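Local coordinates for protein N-alpha-acetyltransferase 35, NatC auxiliary subunit (Saccharomyces cerevisiae, PDB 6YGA) that serves as the auxiliary subunit of the NatC N-terminal acetyltransferase, which acetylates the N-terminal methionine of the L-A virus Gag protein, at residues Y119-L124 against I152-C156; Y157-F161 against L230-E234; V162-L166 against L177-N181. One frame throughout, in Å; residues are numbered along the deposited sequence.

Contact 1: residues Y119-L124 against I152-C156; sequences YTESLL and ILGVC
I152 reaches across to Y119, T120 and L123, and round it the packing of the two helices is tightest. With CG1 beside its own backbone N (chi1 -54°), the beta-branched side chain spreads along the facing helix: CD1 lies 3.6 Å from Y119 CB, while CG2 sits against T120 CA at 3.6 Å. L123 runs past I152 in the opposite direction, its CD2 methyl 3.7 Å from L153 CA and 3.9 Å from C156 SG. A small residue such as T120 lets I152 come so near the backbone; T120 turns its CG2 methyl to the isoleucine, whereas OG1 is hydrogen-bonded to the carbonyls of V114 and C117. C156 is compact enough to touch both L123 and L124, SG being 4.0 Å from L124 CG. The local axes pass 9.8 Å apart at -77°, nearly perpendicular, so the shared patch is short. L153, met closely at its backbone, covers little with its side chain (CD1 3.9 Å from L123 CD2). E121 points away and S122 lies at the flank, both partly exposed. No hydrogen bond spans the two segments; the crossing itself rests on the fit of hydrocarbon and sulfur, consistent with a buried helix-helix contact.

Contact 2: residues Y157-F161 against L230-E234; sequences YLTKF and LVHLE
The hydroxyl of Y157 donates to the carboxylate of E234, OH to OE1 2.7 Å, and meets OE1 from above the carboxylate plane, 41° out of it. Ring and carboxylate planes stand 55° apart. A tyrosine suits this buried place, because its ring can pack on V231, CD2 to CG1 3.6 Å, while its hydroxyl finds the acid. Such a bond would probably favour the ionised form of E234. The glutamate also serves F161: its CB lies over one face of that ring, 3.8 Å from the centroid, a CH-pi contact offset toward the rim. With chi1 of 74°, E234 CG stands between its backbone N and carbonyl carbon, and the chain then extends to the tyrosine. F161 CE2 reaches L233 CB at 4.2 Å, so the phenyl ring packs on L233 as well as on E234. Farther back, L158 places CD1 3.7 Å from L230 O, a branched tip against the backbone of helix 215-231 at L230. Helix 193-209 lies beside the polar end, with Q193 touching both Y157 and E234; V100 and L97 of helix 85-104 meet L158 and L230, and helix 298-311 also packs on L230.

Contact 3: residues V162-L166 against L177-N181; sequences VQKLL and LNFNN
The L177-N181 segment has no regular structure and runs past a turn of helix 142-167, with the CA atoms of Q163 and F179 7.4 Å apart. F179 bridges this distance with its ring. Its CG is anti to the backbone N (chi1 -154°), which carries the ring over to the helix, where Q163 CA lies over one face. The extended Q163 chain crosses the ring at about a right angle: CB comes within 3.4 Å of CZ, and NE2 is 3.6 Å from CE2, the amide tilted 34° from the ring plane. A glutamine suits this exposed position, since its methylenes can cover an aromatic ring while the amide stays near the surface. L166 joins them, its CD1 3.5 Å from F179 CB. On the side turned from the helix, N178 forms an Asx turn: OD1 accepts from N180 N at 3.3 Å, with the donor above the carbonyl plane, and also from L110 N. The turn brackets F179 and probably helps to hold the backbone on which its ring is carried. Deeper in, the branched aliphatic residues V162 and L177 meet, CG1 of V162 lying 3.6 Å from L177 CD2. W103 of helix 85-104 touches V162, L177 and F179, and its NE1 donates to N178 O.

In the fold
From the N terminus, helix 118-129 is the first of the elements involved and is met by the middle of helix 142-167 in contact 1, which closes a loop of 27 residues. The same long helix then supplies one side of both other contacts. Contact 3 closes the short loop that follows it, and lies nested inside the larger loop of contact 2, which returns at the end of helix 215-231. Contact 1 precedes both in series. Centres are 12 to 16 Å apart; contact 2 touches contact 1 through G154 and V231, and contact 3 through T159 and F179. Helix 142-167 thus ties helix 118-129, helix 215-231 and the loop before helix 193-209 together.

Contact 1: residues Y119-L124 against I152-C156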
loop_
_atom_site.group_PDB
_atom_site.type_symbol
_atom_site.label_atom_id
_atom_site.label_comp_id
_atom_site.label_asym_id
_atom_site.label_seq_id
_atom_site.Cartn_x
_atom_site.Cartn_y
_atom_site.Cartn_z
ATOM N N TYR B 119 24.378 13.276 -14.269
ATOM C CA TYR B 119 24.549 14.660 -13.842
ATOM C C TYR B 119 24.078 14.857 -12.408
ATOM O O TYR B 119 24.727 15.566 -11.630
ATOM C CB TYR B 119 23.804 15.598 -14.790
ATOM C CG TYR B 119 24.395 15.650 -16.180
ATOM C CD1 TYR B 119 25.467 16.486 -16.470
ATOM C CD2 TYR B 119 23.887 14.860 -17.201
ATOM C CE1 TYR B 119 26.013 16.534 -17.739
ATOM C CE2 TYR B 119 24.426 14.902 -18.474
ATOM C CZ TYR B 119 25.489 15.742 -18.735
ATOM O OH TYR B 119 26.033 15.790 -19.997
ATOM N N THR B 120 22.953 14.237 -12.038
ATOM C CA THR B 120 22.476 14.337 -10.663
ATOM C C THR B 120 23.438 13.651 -9.702
ATOM O O THR B 120 23.654 14.131 -8.583
ATOM C CB THR B 120 21.073 13.737 -10.538
ATOM O OG1 THR B 120 21.128 12.330 -10.796
ATOM C CG2 THR B 120 20.119 14.385 -11.529
ATOM N N GLU B 121 24.021 12.526 -10.121
ATOM C CA GLU B 121 25.050 11.882 -9.313
ATOM C C GLU B 121 26.257 12.794 -9.147
ATOM O O GLU B 121 26.835 12.880 -8.056
ATOM C CB GLU B 121 25.461 10.552 -9.954
ATOM C CG GLU B 121 26.177 9.564 -9.027
ATOM C CD GLU B 121 27.669 9.810 -8.911
ATOM O OE1 GLU B 121 28.205 10.643 -9.672
ATOM O OE2 GLU B 121 28.308 9.162 -8.055
ATOM N N SER B 122 26.650 13.489 -10.218
ATOM C CA SER B 122 27.826 14.350 -10.158
ATOM C C SER B 122 27.595 15.531 -9.222
ATOM O O SER B 122 28.456 15.863 -8.398
ATOM C CB SER B 122 28.192 14.829 -11.564
ATOM O OG SER B 122 29.403 15.565 -11.562
ATOM N N LEU B 123 26.428 16.173 -9.325
ATOM C CA LEU B 123 26.128 17.314 -8.463
ATOM C C LEU B 123 26.020 16.893 -7.001
ATOM O O LEU B 123 26.580 17.549 -6.115
ATOM C CB LEU B 123 24.841 18.002 -8.925
ATOM C CG LEU B 123 24.242 19.062 -7.994
ATOM C CD1 LEU B 123 25.253 20.148 -7.655
ATOM C CD2 LEU B 123 22.991 19.676 -8.608
ATOM N N LEU B 124 25.301 15.800 -6.727
ATOM C CA LEU B 124 25.157 15.344 -5.348
ATOM C C LEU B 124 26.498 14.945 -4.740
ATOM O O LEU B 124 26.694 15.091 -3.528
ATOM C CB LEU B 124 24.173 14.174 -5.276
ATOM C CG LEU B 124 22.691 14.511 -5.452
ATOM C CD1 LEU B 124 21.843 13.246 -5.475
ATOM C CD2 LEU B 124 22.225 15.449 -4.349
ATOM N N ILE B 152 19.505 20.366 -13.079
ATOM C CA ILE B 152 19.868 19.320 -12.129
ATOM C C ILE B 152 19.706 19.818 -10.701
ATOM O O ILE B 152 19.241 19.085 -9.819
ATOM C CB ILE B 152 21.305 18.838 -12.397
ATOM C CG1 ILE B 152 21.471 18.410 -13.859
ATOM C CG2 ILE B 152 21.671 17.708 -11.452
ATOM C CD1 ILE B 152 20.610 17.238 -14.270
ATOM N N LEU B 153 20.074 21.077 -10.452
ATOM C CA LEU B 153 19.942 21.634 -9.110
ATOM C C LEU B 153 18.480 21.730 -8.694
ATOM O O LEU B 153 18.147 21.518 -7.521
ATOM C CB LEU B 153 20.612 23.005 -9.047
ATOM C CG LEU B 153 20.687 23.652 -7.664
ATOM C CD1 LEU B 153 21.462 22.763 -6.703
ATOM C CD2 LEU B 153 21.321 25.031 -7.758
ATOM N N GLY B 154 17.593 22.049 -9.637
ATOM C CA GLY B 154 16.181 22.136 -9.305
ATOM C C GLY B 154 15.593 20.793 -8.919
ATOM O O GLY B 154 14.870 20.676 -7.927
ATOM N N VAL B 155 15.903 19.756 -9.701
ATOM C CA VAL B 155 15.417 18.417 -9.386
ATOM C C VAL B 155 16.040 17.911 -8.089
ATOM O O VAL B 155 15.364 17.278 -7.269
ATOM C CB VAL B 155 15.685 17.465 -10.566
ATOM C CG1 VAL B 155 15.277 16.044 -10.215
ATOM C CG2 VAL B 155 14.937 17.938 -11.803
ATOM N N CYS B 156 17.329 18.185 -7.873
ATOM C CA CYS B 156 17.959 17.776 -6.620
ATOM C C CYS B 156 17.330 18.495 -5.434
ATOM O O CYS B 156 17.204 17.920 -4.346
ATOM C CB CYS B 156 19.466 18.032 -6.664
ATOM S SG CYS B 156 20.411 16.879 -7.688
#

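Contact 2: residues Y157-F161 against L230-E234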
loop_
_atom_site.group_PDB
_atom_site.type_symbol
_atom_site.label_atom_id
_atom_site.label_comp_id
_atom_site.label_asym_id
_atom_site.label_seq_id
_atom_site.Cartn_x
_atom_site.Cartn_y
_atom_site.Cartn_z
ATOM N N TYR B 157 16.927 19.754 -5.625
ATOM C CA TYR B 157 16.194 20.454 -4.575
ATOM C C TYR B 157 14.839 19.801 -4.334
ATOM O O TYR B 157 14.356 19.757 -3.197
ATOM C CB TYR B 157 16.021 21.931 -4.939
ATOM C CG TYR B 157 15.473 22.769 -3.804
ATOM C CD1 TYR B 157 16.325 23.365 -2.883
ATOM C CD2 TYR B 157 14.105 22.956 -3.649
ATOM C CE1 TYR B 157 15.832 24.126 -1.840
ATOM C CE2 TYR B 157 13.602 23.716 -2.609
ATOM C CZ TYR B 157 14.470 24.298 -1.709
ATOM O OH TYR B 157 13.972 25.052 -0.673
ATOM N N LEU B 158 14.217 19.279 -5.394
ATOM C CA LEU B 158 12.923 18.620 -5.248
ATOM C C LEU B 158 13.038 17.357 -4.404
ATOM O O LEU B 158 12.270 17.159 -3.455
ATOM C CB LEU B 158 12.343 18.292 -6.623
ATOM C CG LEU B 158 11.028 17.512 -6.626
ATOM C CD1 LEU B 158 9.875 18.388 -6.145
ATOM C CD2 LEU B 158 10.743 16.946 -8.007
ATOM N N THR B 159 13.992 16.483 -4.740
ATOM C CA THR B 159 14.137 15.231 -4.004
ATOM C C THR B 159 14.461 15.479 -2.538
ATOM O O THR B 159 14.037 14.708 -1.669
ATOM C CB THR B 159 15.218 14.358 -4.640
ATOM O OG1 THR B 159 16.507 14.912 -4.353
ATOM C CG2 THR B 159 15.031 14.284 -6.147
ATOM N N LYS B 160 15.213 16.542 -2.243
ATOM C CA LYS B 160 15.462 16.899 -0.852
ATOM C C LYS B 160 14.165 17.267 -0.143
ATOM O O LYS B 160 13.976 16.941 1.034
ATOM C CB LYS B 160 16.462 18.051 -0.777
ATOM C CG LYS B 160 16.893 18.405 0.638
ATOM C CD LYS B 160 17.718 19.683 0.667
ATOM C CE LYS B 160 18.281 19.953 2.055
ATOM N NZ LYS B 160 19.046 21.229 2.099
ATOM N N PHE B 161 13.259 17.948 -0.847
ATOM C CA PHE B 161 11.975 18.303 -0.254
ATOM C C PHE B 161 11.110 17.069 -0.041
ATOM O O PHE B 161 10.401 16.967 0.965
ATOM C CB PHE B 161 11.255 19.325 -1.134
ATOM C CG PHE B 161 9.828 19.569 -0.735
ATOM C CD1 PHE B 161 9.522 20.101 0.506
ATOM C CD2 PHE B 161 8.792 19.277 -1.608
ATOM C CE1 PHE B 161 8.208 20.326 0.873
ATOM C CE2 PHE B 161 7.480 19.502 -1.247
ATOM C CZ PHE B 161 7.186 20.026 -0.006
ATOM N N LEU B 230 8.054 23.119 -9.634
ATOM C CA LEU B 230 8.252 22.004 -8.711
ATOM C C LEU B 230 9.033 22.445 -7.479
ATOM O O LEU B 230 8.794 21.945 -6.374
ATOM C CB LEU B 230 8.970 20.850 -9.416
ATOM C CG LEU B 230 8.239 20.191 -10.592
ATOM C CD1 LEU B 230 9.177 19.287 -11.385
ATOM C CD2 LEU B 230 7.034 19.412 -10.098
ATOM N N VAL B 231 9.975 23.376 -7.654
ATOM C CA VAL B 231 10.724 23.904 -6.519
ATOM C C VAL B 231 9.812 24.704 -5.596
ATOM O O VAL B 231 10.039 24.764 -4.381
ATOM C CB VAL B 231 11.910 24.746 -7.027
ATOM C CG1 VAL B 231 12.645 25.395 -5.867
ATOM C CG2 VAL B 231 12.856 23.878 -7.841
ATOM N N HIS B 232 8.758 25.301 -6.141
ATOM C CA HIS B 232 7.832 26.102 -5.353
ATOM C C HIS B 232 6.819 25.271 -4.580
ATOM O O HIS B 232 5.971 25.851 -3.894
ATOM C CB HIS B 232 7.088 27.084 -6.257
ATOM C CG HIS B 232 7.811 28.376 -6.467
ATOM N ND1 HIS B 232 7.829 29.379 -5.523
ATOM C CD2 HIS B 232 8.536 28.832 -7.516
ATOM C CE1 HIS B 232 8.537 30.397 -5.979
ATOM N NE2 HIS B 232 8.976 30.092 -7.187
ATOM N N LEU B 233 6.871 23.940 -4.672
ATOM C CA LEU B 233 5.872 23.128 -3.986
ATOM C C LEU B 233 6.048 23.177 -2.475
ATOM O O LEU B 233 5.090 22.926 -1.735
ATOM C CB LEU B 233 5.925 21.680 -4.472
ATOM C CG LEU B 233 5.284 21.403 -5.835
ATOM C CD1 LEU B 233 5.461 19.941 -6.228
ATOM C CD2 LEU B 233 3.815 21.784 -5.813
ATOM N N GLU B 234 7.250 23.496 -1.997
ATOM C CA GLU B 234 7.466 23.570 -0.559
ATOM C C GLU B 234 6.775 24.772 0.075
ATOM O O GLU B 234 6.672 24.825 1.307
ATOM C CB GLU B 234 8.964 23.604 -0.250
ATOM C CG GLU B 234 9.633 24.927 -0.551
ATOM C CD GLU B 234 11.030 25.011 0.027
ATOM O OE1 GLU B 234 11.645 23.948 0.254
ATOM O OE2 GLU B 234 11.508 26.141 0.265
#

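Contact 3: residues V162-L166 against L177-N181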
loop_
_atom_site.group_PDB
_atom_site.type_symbol
_atom_site.label_atom_id
_atom_site.label_comp_id
_atom_site.label_asym_id
_atom_site.label_seq_id
_atom_site.Cartn_x
_atom_site.Cartn_y
_atom_site.Cartn_z
ATOM N N VAL B 162 11.162 16.120 -0.978
ATOM C CA VAL B 162 10.449 14.859 -0.807
ATOM C C VAL B 162 10.971 14.119 0.418
ATOM O O VAL B 162 10.201 13.497 1.160
ATOM C CB VAL B 162 10.568 14.011 -2.087
ATOM C CG1 VAL B 162 9.963 12.631 -1.885
ATOM C CG2 VAL B 162 9.898 14.725 -3.253
ATOM N N GLN B 163 12.280 14.195 0.665
ATOM C CA GLN B 163 12.847 13.568 1.853
ATOM C C GLN B 163 12.258 14.163 3.125
ATOM O O GLN B 163 11.970 13.437 4.081
ATOM C CB GLN B 163 14.367 13.716 1.848
ATOM C CG GLN B 163 15.082 12.815 2.833
ATOM C CD GLN B 163 16.570 13.075 2.863
ATOM O OE1 GLN B 163 17.012 14.221 2.776
ATOM N NE2 GLN B 163 17.356 12.012 2.977
ATOM N N LYS B 164 12.073 15.486 3.156
ATOM C CA LYS B 164 11.452 16.114 4.317
ATOM C C LYS B 164 10.011 15.653 4.481
ATOM O O LYS B 164 9.547 15.431 5.606
ATOM C CB LYS B 164 11.509 17.637 4.195
ATOM C CG LYS B 164 12.906 18.208 4.025
ATOM C CD LYS B 164 12.900 19.721 4.182
ATOM C CE LYS B 164 14.279 20.311 3.933
ATOM N NZ LYS B 164 14.345 21.737 4.360
ATOM N N LEU B 165 9.287 15.509 3.366
ATOM C CA LEU B 165 7.906 15.041 3.427
ATOM C C LEU B 165 7.823 13.640 4.017
ATOM O O LEU B 165 6.955 13.361 4.851
ATOM C CB LEU B 165 7.282 15.067 2.031
ATOM C CG LEU B 165 7.060 16.431 1.378
ATOM C CD1 LEU B 165 6.462 16.271 -0.010
ATOM C CD2 LEU B 165 6.159 17.277 2.248
ATOM N N LEU B 166 8.723 12.744 3.595
ATOM C CA LEU B 166 8.709 11.379 4.110
ATOM C C LEU B 166 9.140 11.316 5.569
ATOM O O LEU B 166 8.730 10.401 6.291
ATOM C CB LEU B 166 9.606 10.482 3.259
ATOM C CG LEU B 166 9.065 10.133 1.872
ATOM C CD1 LEU B 166 10.050 9.261 1.114
ATOM C CD2 LEU B 166 7.715 9.443 1.991
ATOM N N LEU B 177 5.949 5.485 -1.796
ATOM C CA LEU B 177 7.030 6.296 -2.336
ATOM C C LEU B 177 8.364 5.683 -1.935
ATOM O O LEU B 177 8.607 5.441 -0.749
ATOM C CB LEU B 177 6.921 7.736 -1.832
ATOM C CG LEU B 177 7.942 8.752 -2.337
ATOM C CD1 LEU B 177 8.258 8.522 -3.800
ATOM C CD2 LEU B 177 7.382 10.143 -2.128
ATOM N N ASN B 178 9.219 5.441 -2.926
ATOM C CA ASN B 178 10.545 4.879 -2.711
ATOM C C ASN B 178 11.553 6.007 -2.540
ATOM O O ASN B 178 11.586 6.948 -3.343
ATOM C CB ASN B 178 10.947 3.984 -3.885
ATOM C CG ASN B 178 12.383 3.483 -3.789
ATOM O OD1 ASN B 178 13.324 4.191 -4.149
ATOM N ND2 ASN B 178 12.552 2.251 -3.320
ATOM N N PHE B 179 12.374 5.912 -1.494
ATOM C CA PHE B 179 13.443 6.874 -1.271
ATOM C C PHE B 179 14.725 6.147 -0.857
ATOM O O PHE B 179 15.245 6.301 0.244
ATOM C CB PHE B 179 13.048 7.920 -0.232
ATOM C CG PHE B 179 13.770 9.219 -0.399
ATOM C CD1 PHE B 179 13.258 10.205 -1.223
ATOM C CD2 PHE B 179 14.975 9.443 0.242
ATOM C CE1 PHE B 179 13.928 11.403 -1.393
ATOM C CE2 PHE B 179 15.649 10.636 0.078
ATOM C CZ PHE B 179 15.126 11.617 -0.742
ATOM N N ASN B 180 15.244 5.328 -1.764
ATOM C CA ASN B 180 16.581 4.758 -1.616
ATOM C C ASN B 180 17.539 5.704 -2.324
ATOM O O ASN B 180 17.776 5.591 -3.528
ATOM C CB ASN B 180 16.644 3.350 -2.194
ATOM C CG ASN B 180 18.037 2.747 -2.113
ATOM O OD1 ASN B 180 18.892 3.221 -1.362
ATOM N ND2 ASN B 180 18.267 1.690 -2.884
ATOM N N ASN B 181 18.081 6.664 -1.572
ATOM C CA ASN B 181 19.024 7.637 -2.110
ATOM C C ASN B 181 20.474 7.166 -2.036
ATOM O O ASN B 181 21.383 7.972 -2.250
ATOM C CB ASN B 181 18.871 8.984 -1.389
ATOM C CG ASN B 181 19.229 8.910 0.083
ATOM O OD1 ASN B 181 19.193 7.840 0.690
ATOM N ND2 ASN B 181 19.567 10.055 0.669
#